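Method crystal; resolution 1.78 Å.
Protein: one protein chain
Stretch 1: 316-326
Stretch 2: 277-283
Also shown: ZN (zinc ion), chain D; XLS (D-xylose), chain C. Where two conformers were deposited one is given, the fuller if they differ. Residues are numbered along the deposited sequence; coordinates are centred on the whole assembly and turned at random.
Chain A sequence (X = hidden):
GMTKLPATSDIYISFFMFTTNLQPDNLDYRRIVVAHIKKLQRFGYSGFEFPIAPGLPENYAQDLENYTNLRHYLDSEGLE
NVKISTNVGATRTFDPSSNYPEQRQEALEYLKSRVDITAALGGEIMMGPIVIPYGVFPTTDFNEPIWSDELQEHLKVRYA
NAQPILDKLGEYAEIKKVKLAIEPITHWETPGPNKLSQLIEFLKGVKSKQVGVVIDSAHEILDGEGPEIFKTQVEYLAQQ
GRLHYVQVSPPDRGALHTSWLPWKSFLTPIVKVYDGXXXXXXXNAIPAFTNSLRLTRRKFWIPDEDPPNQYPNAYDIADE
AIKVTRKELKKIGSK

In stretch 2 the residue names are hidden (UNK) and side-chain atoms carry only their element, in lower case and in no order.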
ATOM      1  N   ASP A 316      27.966  16.766 -15.443  1.00 23.04           N
ATOM      2  CA  ASP A 316      29.027  15.767 -15.547  1.00 22.83           C
ATOM      3  C   ASP A 316      28.484  14.505 -16.229  1.00 22.00           C
ATOM      4  O   ASP A 316      29.070  14.023 -17.187  1.00 22.04           O
ATOM      5  CB  ASP A 316      29.593  15.386 -14.164  1.00 22.88           C
ATOM      6  CG  ASP A 316      30.194  16.577 -13.417  1.00 28.89           C
ATOM      7  OD1 ASP A 316      30.740  17.509 -14.053  1.00 35.22           O
ATOM      8  OD2 ASP A 316      30.113  16.579 -12.174  1.00 31.30           O
ATOM      9  N   ILE A 317      27.360  13.998 -15.729  1.00 20.30           N
ATOM     10  CA  ILE A 317      26.752  12.782 -16.287  1.00 20.53           C
ATOM     11  C   ILE A 317      26.303  12.999 -17.750  1.00 21.29           C
ATOM     12  O   ILE A 317      26.558  12.136 -18.597  1.00 22.24           O
ATOM     13  CB  ILE A 317      25.617  12.256 -15.378  1.00 21.27           C
ATOM     14  CG1 ILE A 317      26.181  11.845 -13.998  1.00 23.83           C
ATOM     15  CG2 ILE A 317      24.866  11.053 -15.990  1.00 19.32           C
ATOM     16  CD1 ILE A 317      27.285  10.786 -14.014  1.00 21.54           C
ATOM     17  N   ALA A 318      25.672  14.145 -18.021  1.00 20.64           N
ATOM     18  CA  ALA A 318      25.199  14.505 -19.384  1.00 21.52           C
ATOM     19  C   ALA A 318      26.346  14.531 -20.400  1.00 22.47           C
ATOM     20  O   ALA A 318      26.235  13.997 -21.511  1.00 21.30           O
ATOM     21  CB  ALA A 318      24.474  15.864 -19.365  1.00 20.19           C
ATOM     22  N   ASP A 319      27.465  15.120 -19.990  1.00 23.93           N
ATOM     23  CA  ASP A 319      28.637  15.222 -20.848  1.00 25.28           C
ATOM     24  C   ASP A 319      29.241  13.849 -21.130  1.00 26.38           C
ATOM     25  O   ASP A 319      29.563  13.537 -22.278  1.00 24.18           O
ATOM     26  CB  ASP A 319      29.676  16.159 -20.227  1.00 26.09           C
ATOM     27  CG  ASP A 319      30.780  16.549 -21.197  1.00 26.76           C
ATOM     28  OD1 ASP A 319      30.540  16.602 -22.429  1.00 27.31           O
ATOM     29  OD2 ASP A 319      31.881  16.849 -20.697  1.00 35.68           O
ATOM     30  N   GLU A 320      29.398  13.025 -20.089  1.00 22.69           N
ATOM     31  CA  GLU A 320      29.940  11.667 -20.273  1.00 23.24           C
ATOM     32  C   GLU A 320      29.014  10.825 -21.132  1.00 20.95           C
ATOM     33  O   GLU A 320      29.491   9.958 -21.865  1.00 18.91           O
ATOM     34  CB  GLU A 320      30.122  10.944 -18.930  1.00 25.31           C
ATOM     35  CG  GLU A 320      31.162  11.549 -18.010  1.00 24.72           C
ATOM     36  CD  GLU A 320      32.606  11.404 -18.509  1.00 39.78           C
ATOM     37  OE1 GLU A 320      32.954  10.393 -19.162  1.00 36.21           O
ATOM     38  OE2 GLU A 320      33.412  12.319 -18.228  1.00 50.15           O
ATOM     39  N   ALA A 321      27.709  11.076 -21.016  1.00 19.65           N
ATOM     40  CA  ALA A 321      26.673  10.321 -21.791  1.00 20.59           C
ATOM     41  C   ALA A 321      26.823  10.545 -23.333  1.00 20.43           C
ATOM     42  O   ALA A 321      26.804   9.589 -24.124  1.00 22.53           O
ATOM     43  CB  ALA A 321      25.260  10.718 -21.295  1.00 18.13           C
ATOM     44  N   ILE A 322      26.972  11.811 -23.739  1.00 20.38           N
ATOM     45  CA  ILE A 322      27.136  12.143 -25.162  1.00 18.96           C
ATOM     46  C   ILE A 322      28.498  11.636 -25.652  1.00 21.04           C
ATOM     47  O   ILE A 322      28.569  11.150 -26.759  1.00 20.42           O
ATOM     48  CB  ILE A 322      26.892  13.646 -25.493  1.00 21.75           C
ATOM     49  CG1 ILE A 322      26.918  13.905 -27.011  1.00 19.83           C
ATOM     50  CG2 ILE A 322      27.878  14.573 -24.732  1.00 21.15           C
ATOM     51  CD1 ILE A 322      26.115  15.174 -27.438  1.00 17.88           C
ATOM     52  N   LYS A 323      29.551  11.747 -24.818  1.00 22.61           N
ATOM     53  CA  LYS A 323      30.890  11.269 -25.165  1.00 23.02           C
ATOM     54  C   LYS A 323      30.879   9.766 -25.446  1.00 23.29           C
ATOM     55  O   LYS A 323      31.339   9.335 -26.516  1.00 23.76           O
ATOM     56  CB  LYS A 323      31.926  11.673 -24.106  1.00 25.84           C
ATOM     57  CG  LYS A 323      32.261  13.188 -24.119  1.00 29.64           C
ATOM     58  CD  LYS A 323      33.104  13.584 -22.895  1.00 28.82           C
ATOM     59  CE  LYS A 323      33.546  15.072 -22.859  1.00 42.92           C
ATOM     60  NZ  LYS A 323      34.609  15.474 -23.841  1.00 50.72           N
ATOM     61  N   VAL A 324      30.293   8.977 -24.547  1.00 21.32           N
ATOM     62  CA  VAL A 324      30.195   7.516 -24.769  1.00 22.37           C
ATOM     63  C   VAL A 324      29.347   7.171 -25.997  1.00 21.87           C
ATOM     64  O   VAL A 324      29.747   6.326 -26.783  1.00 26.96           O
ATOM     65  CB  VAL A 324      29.792   6.683 -23.491  1.00 21.52           C
ATOM     66  CG1 VAL A 324      28.311   6.881 -23.083  1.00 16.51           C
ATOM     67  CG2 VAL A 324      30.052   5.203 -23.751  1.00 18.44           C
ATOM     68  N   THR A 325      28.188   7.822 -26.160  1.00 20.64           N
ATOM     69  CA  THR A 325      27.282   7.580 -27.303  1.00 21.56           C
ATOM     70  C   THR A 325      28.006   7.827 -28.638  1.00 21.32           C
ATOM     71  O   THR A 325      27.914   7.013 -29.560  1.00 19.78           O
ATOM     72  CB  THR A 325      25.991   8.446 -27.212  1.00 19.04           C
ATOM     73  OG1 THR A 325      25.329   8.183 -25.957  1.00 20.68           O
ATOM     74  CG2 THR A 325      25.039   8.191 -28.394  1.00 17.28           C
ATOM     75  N   ARG A 326      28.728   8.943 -28.727  1.00 18.91           N
ATOM     76  CA  ARG A 326      29.508   9.271 -29.937  1.00 22.52           C
ATOM     77  C   ARG A 326      30.675   8.302 -30.180  1.00 24.61           C
ATOM     78  O   ARG A 326      30.906   7.910 -31.343  1.00 27.35           O
ATOM     79  CB  ARG A 326      30.020  10.729 -29.915  1.00 19.90           C
ATOM     80  CG  ARG A 326      28.912  11.706 -30.091  1.00 28.17           C
ATOM     81  CD  ARG A 326      29.340  12.986 -30.753  1.00 44.19           C
ATOM     82  NE  ARG A 326      28.208  13.882 -31.051  1.00 47.94           N
ATOM     83  CZ  ARG A 326      27.330  13.734 -32.061  1.00 49.20           C
ATOM     84  NH1 ARG A 326      27.317  12.663 -32.880  1.00 43.60           N
ATOM     85  NH2 ARG A 326      26.389  14.668 -32.205  1.00 54.14           N
ATOM     86  N   UNK A 277      17.118  11.203 -34.841  1.00 25.12           N
ATOM     87  CA  UNK A 277      17.900  11.558 -33.661  1.00 23.34           C
ATOM     88  C   UNK A 277      17.984  10.416 -32.637  1.00 24.27           C
ATOM     89  O   UNK A 277      17.031   9.642 -32.536  1.00 23.02           O
ATOM     90  c   UNK A 277      17.121  12.741 -33.084  1.00 24.41           C
ATOM     91  c   UNK A 277      15.738  12.544 -33.530  1.00 23.69           C
ATOM     92  c   UNK A 277      15.810  11.887 -34.863  1.00 22.52           C
ATOM     93  N   UNK A 278      19.104  10.332 -31.909  1.00 23.49           N
ATOM     94  CA  UNK A 278      19.335   9.332 -30.846  0.50 21.95           C
ATOM     95  C   UNK A 278      19.260  10.097 -29.531  1.00 22.14           C
ATOM     96  O   UNK A 278      20.071  10.965 -29.316  1.00 19.15           O
ATOM     97  c   UNK A 278      19.975   6.695 -32.405  0.50 17.68           C
ATOM     98  c   UNK A 278      20.734   8.663 -30.970  0.50 22.35           C
ATOM     99  c   UNK A 278      20.882   7.893 -32.288  0.50 21.00           C
ATOM    100  c   UNK A 278      20.989   7.717 -29.789  0.50 21.79           C
ATOM    101  N   UNK A 279      18.272   9.789 -28.661  1.00 19.71           N
ATOM    102  CA  UNK A 279      18.106  10.522 -27.390  1.00 19.37           C
ATOM    103  C   UNK A 279      18.733   9.815 -26.183  1.00 19.45           C
ATOM    104  O   UNK A 279      18.531   8.650 -25.993  1.00 17.77           O
ATOM    105  c   UNK A 279      16.678  10.786 -27.110  1.00 17.33           C
ATOM    106  N   UNK A 280      19.532  10.554 -25.414  1.00 20.60           N
ATOM    107  CA  UNK A 280      20.085  10.088 -24.150  1.00 20.62           C
ATOM    108  C   UNK A 280      18.952  10.274 -23.129  1.00 21.17           C
ATOM    109  O   UNK A 280      18.523  11.396 -22.912  1.00 18.10           O
ATOM    110  c   UNK A 280      21.682  10.696 -22.237  1.00 16.51           C
ATOM    111  c   UNK A 280      21.313  10.952 -23.718  1.00 17.91           C
ATOM    112  c   UNK A 280      22.477  10.696 -24.659  1.00 21.16           C
ATOM    113  N   UNK A 281      18.454   9.179 -22.546  1.00 20.80           N
ATOM    114  CA  UNK A 281      17.386   9.264 -21.550  1.00 20.65           C
ATOM    115  C   UNK A 281      17.855   8.772 -20.172  1.00 21.06           C
ATOM    116  O   UNK A 281      17.875   7.581 -19.897  1.00 21.62           O
ATOM    117  o   UNK A 281      12.645   8.873 -21.673  1.00 36.71           O
ATOM    118  c   UNK A 281      13.700   8.220 -21.509  1.00 32.97           C
ATOM    119  c   UNK A 281      16.154   8.518 -21.992  1.00 24.13           C
ATOM    120  o   UNK A 281      13.811   6.971 -21.595  1.00 30.78           O
ATOM    121  c   UNK A 281      14.939   8.943 -21.138  1.00 26.99           C
ATOM    122  N   UNK A 282      18.237   9.724 -19.326  1.00 20.12           N
ATOM    123  CA  UNK A 282      18.725   9.466 -17.997  1.00 20.79           C
ATOM    124  C   UNK A 282      17.667  10.028 -17.005  1.00 21.51           C
ATOM    125  O   UNK A 282      17.289  11.220 -17.071  1.00 18.68           O
ATOM    126  c   UNK A 282      21.173   9.464 -18.720  1.00 20.98           C
ATOM    127  c   UNK A 282      22.568  10.096 -18.643  1.00 19.57           C
ATOM    128  c   UNK A 282      20.576  10.051 -16.306  1.00 14.16           C
ATOM    129  c   UNK A 282      20.128  10.139 -17.789  1.00 20.90           C
ATOM    130  N   UNK A 283      17.232   9.160 -16.095  1.00 17.46           N
ATOM    131  CA  UNK A 283      16.250   9.466 -15.066  1.00 14.43           C
ATOM    132  C   UNK A 283      17.037   9.839 -13.819  1.00 17.66           C
ATOM    133  O   UNK A 283      17.588   8.991 -13.146  1.00 19.43           O
ATOM    134  c   UNK A 283      14.757   7.466 -17.080  1.00 20.09           C
ATOM    135  c   UNK A 283      13.835   7.232 -18.117  1.00 14.63           C
ATOM    136  c   UNK A 283      14.356   8.023 -15.882  1.00 16.05           C
ATOM    137  c   UNK A 283      13.029   8.378 -15.726  1.00 20.22           C
ATOM    138  c   UNK A 283      12.533   7.561 -17.953  1.00 21.26           C
ATOM    139  c   UNK A 283      12.094   8.117 -16.772  1.00 18.18           C
ATOM    140  c   UNK A 283      15.345   8.261 -14.797  1.00 16.26           C
TER
HETATM  141 ZN    ZN D 400      12.371   5.698 -22.459  0.50 24.74          ZN
HETATM  142  C1  XLS C 401       9.530   5.884 -18.525  1.00 51.13           C
HETATM  143  C2  XLS C 401       8.295   6.499 -19.172  1.00 50.44           C
HETATM  144  C3  XLS C 401       7.446   7.398 -18.205  1.00 49.90           C
HETATM  145  C4  XLS C 401       6.848   8.629 -18.857  1.00 43.51           C
HETATM  146  O1  XLS C 401      10.056   4.581 -18.805  1.00 37.62           O
HETATM  147  O2  XLS C 401       8.615   7.145 -20.404  1.00 48.01           O
HETATM  148  O3  XLS C 401       8.056   7.895 -17.013  1.00 53.13           O
HETATM  149  O4  XLS C 401       6.182   8.231 -20.021  1.00 39.24           O
HETATM  150  O   HOH W   1      11.704   5.345 -20.575  1.00 27.65           O

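Position 277 carries three side-chain carbons that close a ring onto the backbone nitrogen. They are out of reach of the helix 316-326 and touch nothing on stretch 1. The ring identifies Pro277, which leads into the strand.

Position 278 has four carbons, forked at the first, with one arm two carbons long. Its CB points toward the helix, and a carbon of the fork lies 4.3 Å from CG2 of Thr325. A beta-branched, four-carbon side chain is isoleucine, Ile278; the carbon meeting Thr325 is its short arm, CG2.

Position 279 shows a single carbon, pointing away from the helix and touching nothing on stretch 1. That is Ala279, on the strand's other side.

Position 280 has one carbon bearing two more, three in all, and points back toward the helix. One tip sits 3.7 Å from CB of Ala321, the other 4.0 Å from OG1 of Thr325. The symmetric fork is valine, Val280, and the two tips are CG1 and CG2 respectively.

Position 281 has three carbons in a row, the third carrying two oxygens. It makes no contact with stretch 1; one oxygen instead binds the zinc ion at 2.1 Å. A carboxylate at the end of a chain this long means Glu281, and OE1 is the zinc ligand.

Position 282 again has four carbons forked at the first. The end of its longer arm packs 3.6 Å from CG2 of Ile317 and 3.8 Å from CB of Ala321. This is Ile282, chi1 m and chi2 t, with CD1 reaching both helix residues.

Position 283 is one carbon followed by a six-carbon ring, out of reach of the helix. It is Phe283, whose CZ approaches C1 of the D-xylose at 3.5 Å.

The rule is alternation. Ile278, Val280 and Ile282 point to the helix, while Glu281 and Phe283 serve the metal and the sugar. On the helix, Ile317, Ala321 and Thr325 recur every four residues and form one stripe; the helix axis runs at 147° to the N-to-C direction of strand 278-280, closer to antiparallel than to parallel. Small Ala321 sits at the middle, where its CA comes within 7.0 Å of the CA of Val280; its lone CB touches both Val280 and Ile282. No hydrogen bond crosses the interface. Thr325 settles its hydroxyl within the helix, OG1 donating to O of Ala321 at 2.7 Å, so a polar residue can join a contact built from carbon packing.

Stretch 2 (277-283) PIAVEIF
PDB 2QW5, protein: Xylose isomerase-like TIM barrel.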